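Local atomic coordinates of cytidine deaminase (Mycobacterium tuberculosis, PDB entry 4WIG), a protein that catalyses the zinc-dependent hydrolytic deamination of cytidine and 2'-deoxycytidine to uridine and 2'-deoxyuridine, as a homotetramer in the pyrimidine salvage pathway. Residues V46-S50 and Y51-L55; A60-C63 and A64-T68; L105-P109 and V110-R114. The protein carries 1 engineered substitution. All coordinates share one frame; numbering follows the deposited sequence.

Overall arrangement
Going from the N terminus, the chain passes helix 6-17 and the strands 29-35 and 40-44 before contact 1 (46-50 with 51-55) folds the loop that leads to helix 57-67 back on itself. Contact 2 (60-63 with 64-68) follows at once: it is the later part of that helix, with nearest atoms about 6 Å from contact 1, and both touch the second subunit. Strand 73-80 and helix 90-100 come next, and contact 3 (105-109 with 110-114) then closes a hairpin at one edge of the sheet within the chain, on the opposite side of the chain's centre from the other two. The three lie in series; none nests within or crosses another.

Contact 1: V46-S50 and Y51-L55; sequences VDNVS and YGLTL. Engineered in segment 46-50: Asp47 (natural residue Glu).
Thr54 reaches back to the chain from Val46 to Asn48. Its CB lies 3.9 Å from Val46 O, and there the side chain forks. The methyl, anti to the backbone N, turns to the same carbonyl, with CG2 3.5 Å from Val46 O. The hydroxyl, beside the backbone N (chi1 -66°), gives its proton to Tyr51 O, with OG1 and O 2.7 Å apart, while accepting a weak bond from Asn48 N and a proton from water 1, which also donates to Asp47 OD1. A short, forked threonine suits a place where one branch packs and the other links the backbone at Tyr51 O and Asn48 N. This loop leads from strand 40-44 to helix 57-67 and carries Val46 and Asp47, probably part of the substrate site; Asp47 is an engineered residue, its OD2 held by Tyr24 N and Ser25 N. An Asx turn shapes the bend: Ser50 N binds Asn48 OD1 at 3.0 Å, from above the carbonyl plane. Asn48 lies side by side with Leu53, whose CD1 is 3.9 Å from Asn48 OD1. At the loop's base, Val46 and Leu55 exchange two backbone bonds, Val46 N to Leu55 O at 2.9 Å and the reverse.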
loop_
_atom_site.group_PDB
_atom_site.type_symbol
_atom_site.label_atom_id
_atom_site.label_comp_id
_atom_site.label_asym_id
_atom_site.label_seq_id
_atom_site.Cartn_x
_atom_site.Cartn_y
_atom_site.Cartn_z
ATOM N N VAL A 46 -10.829 -4.021 -5.445
ATOM C CA VAL A 46 -10.545 -3.352 -6.707
ATOM C C VAL A 46 -9.098 -3.635 -7.103
ATOM O O VAL A 46 -8.171 -3.034 -6.561
ATOM C CB VAL A 46 -10.787 -1.824 -6.626
ATOM C CG1 VAL A 46 -10.669 -1.192 -8.004
ATOM C CG2 VAL A 46 -12.154 -1.506 -6.027
ATOM N N ASP A 47 -8.938 -4.567 -8.046
ATOM C CA ASP A 47 -7.663 -4.856 -8.704
ATOM C C ASP A 47 -7.034 -3.605 -9.317
ATOM O O ASP A 47 -7.734 -2.700 -9.781
ATOM C CB ASP A 47 -7.870 -5.820 -9.893
ATOM C CG ASP A 47 -7.990 -7.282 -9.497
ATOM O OD1 ASP A 47 -8.026 -7.635 -8.297
ATOM O OD2 ASP A 47 -8.086 -8.095 -10.450
ATOM N N ASN A 48 -5.703 -3.582 -9.345
ATOM C CA ASN A 48 -4.960 -2.688 -10.231
ATOM C C ASN A 48 -3.930 -3.475 -11.042
ATOM O O ASN A 48 -3.447 -4.511 -10.605
ATOM C CB ASN A 48 -4.246 -1.607 -9.437
ATOM C CG ASN A 48 -3.717 -0.498 -10.318
ATOM O OD1 ASN A 48 -2.527 -0.455 -10.636
ATOM N ND2 ASN A 48 -4.601 0.396 -10.737
ATOM N N VAL A 49 -3.604 -2.968 -12.225
ATOM C CA VAL A 49 -2.613 -3.626 -13.088
ATOM C C VAL A 49 -1.245 -3.725 -12.399
ATOM O O VAL A 49 -0.491 -4.674 -12.643
ATOM C CB VAL A 49 -2.520 -2.946 -14.479
ATOM C CG1 VAL A 49 -1.981 -1.527 -14.395
ATOM C CG2 VAL A 49 -1.678 -3.778 -15.432
ATOM N N SER A 50 -0.916 -2.748 -11.559
ATOM C CA SER A 50 0.169 -2.916 -10.579
ATOM C C SER A 50 -0.499 -3.535 -9.365
ATOM O O SER A 50 -1.193 -2.854 -8.624
ATOM C CB SER A 50 0.843 -1.581 -10.238
ATOM O OG SER A 50 1.942 -1.759 -9.351
ATOM N N TYR A 51 -0.328 -4.844 -9.185
ATOM C CA TYR A 51 -1.118 -5.581 -8.177
ATOM C C TYR A 51 -1.023 -5.010 -6.753
ATOM O O TYR A 51 -1.990 -5.085 -5.996
ATOM C CB TYR A 51 -0.726 -7.058 -8.146
ATOM C CG TYR A 51 -1.140 -7.885 -9.355
ATOM C CD1 TYR A 51 -1.595 -7.296 -10.539
ATOM C CD2 TYR A 51 -1.042 -9.266 -9.317
ATOM C CE1 TYR A 51 -1.954 -8.075 -11.641
ATOM C CE2 TYR A 51 -1.409 -10.050 -10.404
ATOM C CZ TYR A 51 -1.855 -9.463 -11.557
ATOM O OH TYR A 51 -2.204 -10.265 -12.640
ATOM N N GLY A 52 0.133 -4.455 -6.393
ATOM C CA GLY A 52 0.336 -3.853 -5.075
ATOM C C GLY A 52 -0.483 -2.607 -4.776
ATOM O O GLY A 52 -0.383 -2.036 -3.687
ATOM N N LEU A 53 -1.259 -2.152 -5.754
ATOM C CA LEU A 53 -2.157 -1.004 -5.568
ATOM C C LEU A 53 -3.601 -1.454 -5.480
ATOM O O LEU A 53 -4.520 -0.629 -5.451
ATOM C CB LEU A 53 -1.976 0.016 -6.696
ATOM C CG LEU A 53 -0.535 0.368 -7.053
ATOM C CD1 LEU A 53 -0.537 1.552 -8.019
ATOM C CD2 LEU A 53 0.339 0.636 -5.842
ATOM N N THR A 54 -3.800 -2.767 -5.370
ATOM C CA THR A 54 -5.119 -3.342 -5.179
ATOM C C THR A 54 -5.719 -2.868 -3.865
ATOM O O THR A 54 -5.022 -2.804 -2.848
ATOM C CB THR A 54 -5.034 -4.881 -5.204
ATOM O OG1 THR A 54 -4.644 -5.307 -6.523
ATOM C CG2 THR A 54 -6.366 -5.513 -4.842
ATOM N N LEU A 55 -7.003 -2.506 -3.913
ATOM C CA LEU A 55 -7.763 -2.073 -2.748
ATOM C C LEU A 55 -8.590 -3.228 -2.220
ATOM O O LEU A 55 -9.295 -3.884 -2.986
ATOM C CB LEU A 55 -8.663 -0.887 -3.143
ATOM C CG LEU A 55 -7.894 0.333 -3.676
ATOM C CD1 LEU A 55 -8.765 1.269 -4.494
ATOM C CD2 LEU A 55 -7.251 1.078 -2.515
HETATM O O HOH W 1 -5.802 -8.054 -7.064
HETATM O O HOH W 2 -4.821 -6.669 -9.572
HETATM O O HOH W 3 1.593 -6.064 -11.342
HETATM O O HOH W 4 2.531 -4.150 -7.565
#

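Contact 2: A60-C63 and A64-T68; sequences AVVC and ALHST
Helix 57-67 of the cytidine deaminase fold carries this contact on its later turns, downstream of Glu58, which by similarity is the proton donor. Regular i to i+4 bonding runs through Ala64 N to Ala60 O (2.9 Å) and Leu65 N to Val61 O (2.8 Å), and lengthens to 3.3 Å from His66 N to Val62 O. Cys63 O takes weak bonds from the amides of His66 and Ser67. Thr68 folds its hydroxyl back along the chain and donates from OG1 to Ala64 O at 2.6 Å.

Residue size follows what each face of the helix meets. Val61 and Ala64 face the sheet, on Ala31 and Ala33 of strand 29-35 and Val41 of strand 40-44, while Val62 packs on Val95, Leu96 and His99 of helix 90-100. Ala60 and Cys63 face Cys63 and Ala60 of the second subunit, short side chains consistent with a close approach of the two helices. The methyl of Ala64 also sits against the preceding turn, with CB 3.4 Å from Val61 O, and the first carbon of Leu65 does the same one residue on, its CB 3.3 Å from Val62 O.

His66 leans back along the helix, and its ring meets His99 of the same chain and Tyr21 of the second subunit, a place that suits a flat side chain. Leu65 CG lies over the centre of one face of the imidazole. With CG beside its own backbone N (chi1 -68°), the ring brings His66 CD2 to 3.5 Å from Val62 O.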
loop_
_atom_site.group_PDB
_atom_site.type_symbol
_atom_site.label_atom_id
_atom_site.label_comp_id
_atom_site.label_asym_id
_atom_site.label_seq_id
_atom_site.Cartn_x
_atom_site.Cartn_y
_atom_site.Cartn_z
ATOM N N ALA A 60 -12.261 -0.540 1.533
ATOM C CA ALA A 60 -13.374 0.147 0.879
ATOM C C ALA A 60 -14.511 0.447 1.885
ATOM O O ALA A 60 -15.113 1.516 1.836
ATOM C CB ALA A 60 -13.892 -0.663 -0.306
ATOM N N VAL A 61 -14.790 -0.494 2.794
ATOM C CA VAL A 61 -15.755 -0.259 3.875
ATOM C C VAL A 61 -15.398 0.961 4.735
ATOM O O VAL A 61 -16.269 1.775 5.078
ATOM C CB VAL A 61 -15.905 -1.514 4.770
ATOM C CG1 VAL A 61 -16.582 -1.194 6.090
ATOM C CG2 VAL A 61 -16.676 -2.595 4.022
ATOM N N VAL A 62 -14.118 1.088 5.068
ATOM C CA VAL A 62 -13.627 2.186 5.875
ATOM C C VAL A 62 -13.717 3.509 5.111
ATOM O O VAL A 62 -14.077 4.514 5.690
ATOM C CB VAL A 62 -12.186 1.915 6.358
ATOM C CG1 VAL A 62 -11.526 3.177 6.902
ATOM C CG2 VAL A 62 -12.211 0.804 7.397
ATOM N N CYS A 63 -13.414 3.498 3.815
ATOM C CA CYS A 63 -13.643 4.683 2.990
ATOM C C CYS A 63 -15.120 5.101 3.018
ATOM O O CYS A 63 -15.432 6.293 3.196
ATOM C CB CYS A 63 -13.185 4.435 1.557
ATOM S SG CYS A 63 -11.397 4.261 1.396
ATOM N N ALA A 64 -16.011 4.120 2.853
ATOM C CA ALA A 64 -17.455 4.371 2.906
ATOM C C ALA A 64 -17.886 4.929 4.261
ATOM O O ALA A 64 -18.742 5.820 4.325
ATOM C CB ALA A 64 -18.233 3.108 2.592
ATOM N N LEU A 65 -17.328 4.374 5.334
ATOM C CA LEU A 65 -17.601 4.847 6.692
ATOM C C LEU A 65 -17.418 6.361 6.783
ATOM O O LEU A 65 -18.282 7.081 7.296
ATOM C CB LEU A 65 -16.688 4.137 7.695
ATOM C CG LEU A 65 -16.636 4.643 9.130
ATOM C CD1 LEU A 65 -17.993 4.526 9.801
ATOM C CD2 LEU A 65 -15.585 3.878 9.921
ATOM N N HIS A 66 -16.288 6.841 6.281
ATOM C CA HIS A 66 -15.943 8.252 6.413
ATOM C C HIS A 66 -16.511 9.148 5.327
ATOM O O HIS A 66 -16.423 10.370 5.430
ATOM C CB HIS A 66 -14.437 8.402 6.594
ATOM C CG HIS A 66 -13.984 7.861 7.910
ATOM N ND1 HIS A 66 -14.399 8.409 9.104
ATOM C CD2 HIS A 66 -13.259 6.768 8.229
ATOM C CE1 HIS A 66 -13.900 7.710 10.104
ATOM N NE2 HIS A 66 -13.208 6.706 9.600
ATOM N N SER A 67 -17.126 8.543 4.316
ATOM C CA SER A 67 -17.877 9.281 3.304
ATOM C C SER A 67 -19.354 9.435 3.661
ATOM O O SER A 67 -20.072 10.183 2.998
ATOM C CB SER A 67 -17.758 8.564 1.964
ATOM O OG SER A 67 -16.422 8.604 1.516
ATOM N N THR A 68 -19.803 8.724 4.693
ATOM C CA THR A 68 -21.216 8.675 5.051
ATOM C C THR A 68 -21.483 9.149 6.479
ATOM O O THR A 68 -22.519 8.827 7.058
ATOM C CB THR A 68 -21.781 7.242 4.850
ATOM O OG1 THR A 68 -21.015 6.286 5.598
ATOM C CG2 THR A 68 -21.764 6.865 3.374
#

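Contact 3: L105-P109 and V110-R114; sequences LIDHP and VRPRR
Ile106 N donates to Arg113 O at 2.8 Å, and Arg113 N returns a bond to Ile106 O at 2.9 Å. This reciprocal couple makes Ile106 and Arg113 the antiparallel hydrogen-bonded pair of a beta hairpin, strands 105-106 and 113-114, at one edge of the sheet within the chain. The next pair, Leu105 and Arg114, is non-hydrogen-bonded; there Leu105 CD2 packs on the aliphatic CG of Arg114, whose charged end turns to Glu103 and Asp117.

Beyond the strands, the connecting loop contains two prolines, which lack an amide hydrogen and stiffen the chain where no ladder bond is made. Pro112 lies alongside Asp107, its CG 3.8 Å from Asp107 OD1, and also packs on Trp6 of helix 6-17. Asp107 suits its place because it can serve two partners: OD1 accepts from the next amide, His108 N, at 2.9 Å, while OD2 forms a salt bridge with Arg10 of helix 6-17.

The outer part of the hairpin is filled by His108 and Arg113. CG of His108 stands anti to the backbone N (chi1 176°), which carries the imidazole across to the returning chain. Pro109 CD lies over one ring face toward the rim, and Arg113 NH1 over the opposite face, also toward the rim. The imidazole and guanidinium planes are 33° apart, with His108 ND1 over the centre of the guanidinium; ND1 is buried without a polar partner. Bends at chi2 and chi3 fold the arginine over the ring, where NH1 also makes a weak bond to Arg111 O. Arg113 NH2 has a long, weak ion pair with Asp121 of the fourth subunit, and lies 3.1 Å from His108 CE1.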
loop_
_atom_site.group_PDB
_atom_site.type_symbol
_atom_site.label_atom_id
_atom_site.label_comp_id
_atom_site.label_asym_id
_atom_site.label_seq_id
_atom_site.Cartn_x
_atom_site.Cartn_y
_atom_site.Cartn_z
ATOM N N LEU A 105 -16.430 -6.984 16.009
ATOM C CA LEU A 105 -16.650 -8.393 15.706
ATOM C C LEU A 105 -16.507 -8.658 14.213
ATOM O O LEU A 105 -17.034 -7.901 13.377
ATOM C CB LEU A 105 -18.022 -8.864 16.195
ATOM C CG LEU A 105 -18.232 -8.811 17.708
ATOM C CD1 LEU A 105 -19.673 -9.158 18.048
ATOM C CD2 LEU A 105 -17.274 -9.752 18.421
ATOM N N ILE A 106 -15.798 -9.742 13.902
ATOM C CA ILE A 106 -15.519 -10.158 12.547
ATOM C C ILE A 106 -16.184 -11.510 12.279
ATOM O O ILE A 106 -15.902 -12.482 12.964
ATOM C CB ILE A 106 -13.990 -10.300 12.345
ATOM C CG1 ILE A 106 -13.250 -8.991 12.732
ATOM C CG2 ILE A 106 -13.683 -10.751 10.927
ATOM C CD1 ILE A 106 -13.641 -7.789 11.913
ATOM N N ASP A 107 -17.071 -11.571 11.291
ATOM C CA ASP A 107 -17.763 -12.816 10.964
ATOM C C ASP A 107 -16.775 -13.937 10.666
ATOM O O ASP A 107 -15.664 -13.704 10.181
ATOM C CB ASP A 107 -18.669 -12.636 9.729
ATOM C CG ASP A 107 -19.891 -13.544 9.753
ATOM O OD1 ASP A 107 -20.011 -14.408 10.653
ATOM O OD2 ASP A 107 -20.744 -13.385 8.860
ATOM N N HIS A 108 -17.203 -15.156 10.959
ATOM C CA HIS A 108 -16.364 -16.329 10.829
ATOM C C HIS A 108 -17.337 -17.501 10.621
ATOM O O HIS A 108 -18.447 -17.462 11.137
ATOM C CB HIS A 108 -15.514 -16.469 12.098
ATOM C CG HIS A 108 -14.663 -17.698 12.139
ATOM N ND1 HIS A 108 -13.320 -17.689 11.839
ATOM C CD2 HIS A 108 -14.967 -18.977 12.449
ATOM C CE1 HIS A 108 -12.836 -18.912 11.949
ATOM N NE2 HIS A 108 -13.816 -19.713 12.320
ATOM N N PRO A 109 -16.944 -18.528 9.840
ATOM C CA PRO A 109 -17.901 -19.615 9.561
ATOM C C PRO A 109 -18.441 -20.349 10.796
ATOM O O PRO A 109 -19.557 -20.863 10.767
ATOM C CB PRO A 109 -17.091 -20.590 8.695
ATOM C CG PRO A 109 -15.971 -19.795 8.135
ATOM C CD PRO A 109 -15.661 -18.722 9.140
ATOM N N VAL A 110 -17.637 -20.415 11.854
ATOM C CA VAL A 110 -17.989 -21.122 13.091
ATOM C C VAL A 110 -18.593 -20.165 14.116
ATOM O O VAL A 110 -19.723 -20.347 14.550
ATOM C CB VAL A 110 -16.753 -21.825 13.705
ATOM C CG1 VAL A 110 -17.121 -22.544 15.001
ATOM C CG2 VAL A 110 -16.142 -22.802 12.708
ATOM N N ARG A 111 -17.830 -19.152 14.508
ATOM C CA ARG A 111 -18.320 -18.153 15.456
ATOM C C ARG A 111 -17.560 -16.858 15.236
ATOM O O ARG A 111 -16.328 -16.876 15.188
ATOM C CB ARG A 111 -18.126 -18.633 16.902
ATOM C CG ARG A 111 -18.551 -17.631 17.980
ATOM C CD ARG A 111 -18.310 -18.179 19.386
ATOM N NE ARG A 111 -18.412 -17.152 20.433
ATOM C CZ ARG A 111 -19.556 -16.651 20.891
ATOM N NH1 ARG A 111 -20.716 -17.071 20.400
ATOM N NH2 ARG A 111 -19.545 -15.722 21.849
ATOM N N PRO A 112 -18.283 -15.729 15.111
ATOM C CA PRO A 112 -17.580 -14.458 14.922
ATOM C C PRO A 112 -16.564 -14.182 16.036
ATOM O O PRO A 112 -16.750 -14.622 17.178
ATOM C CB PRO A 112 -18.713 -13.425 14.926
ATOM C CG PRO A 112 -19.915 -14.189 14.462
ATOM C CD PRO A 112 -19.747 -15.556 15.062
ATOM N N ARG A 113 -15.492 -13.474 15.681
ATOM C CA ARG A 113 -14.345 -13.262 16.550
ATOM C C ARG A 113 -14.145 -11.784 16.830
ATOM O O ARG A 113 -14.432 -10.942 15.976
ATOM C CB ARG A 113 -13.083 -13.788 15.871
ATOM C CG ARG A 113 -13.161 -15.233 15.406
ATOM C CD ARG A 113 -12.525 -16.185 16.388
ATOM N NE ARG A 113 -11.891 -17.313 15.710
ATOM C CZ ARG A 113 -12.491 -18.457 15.374
ATOM N NH1 ARG A 113 -13.789 -18.678 15.635
ATOM N NH2 ARG A 113 -11.770 -19.403 14.769
ATOM N N ARG A 114 -13.632 -11.477 18.018
ATOM C CA ARG A 114 -13.176 -10.131 18.331
ATOM C C ARG A 114 -11.924 -9.809 17.517
ATOM O O ARG A 114 -11.032 -10.639 17.389
ATOM C CB ARG A 114 -12.816 -10.013 19.807
ATOM C CG ARG A 114 -13.973 -10.160 20.778
ATOM C CD ARG A 114 -13.462 -10.231 22.212
ATOM N NE ARG A 114 -12.595 -9.097 22.555
ATOM C CZ ARG A 114 -11.265 -9.141 22.670
ATOM N NH1 ARG A 114 -10.597 -8.035 22.985
ATOM N NH2 ARG A 114 -10.587 -10.266 22.488
#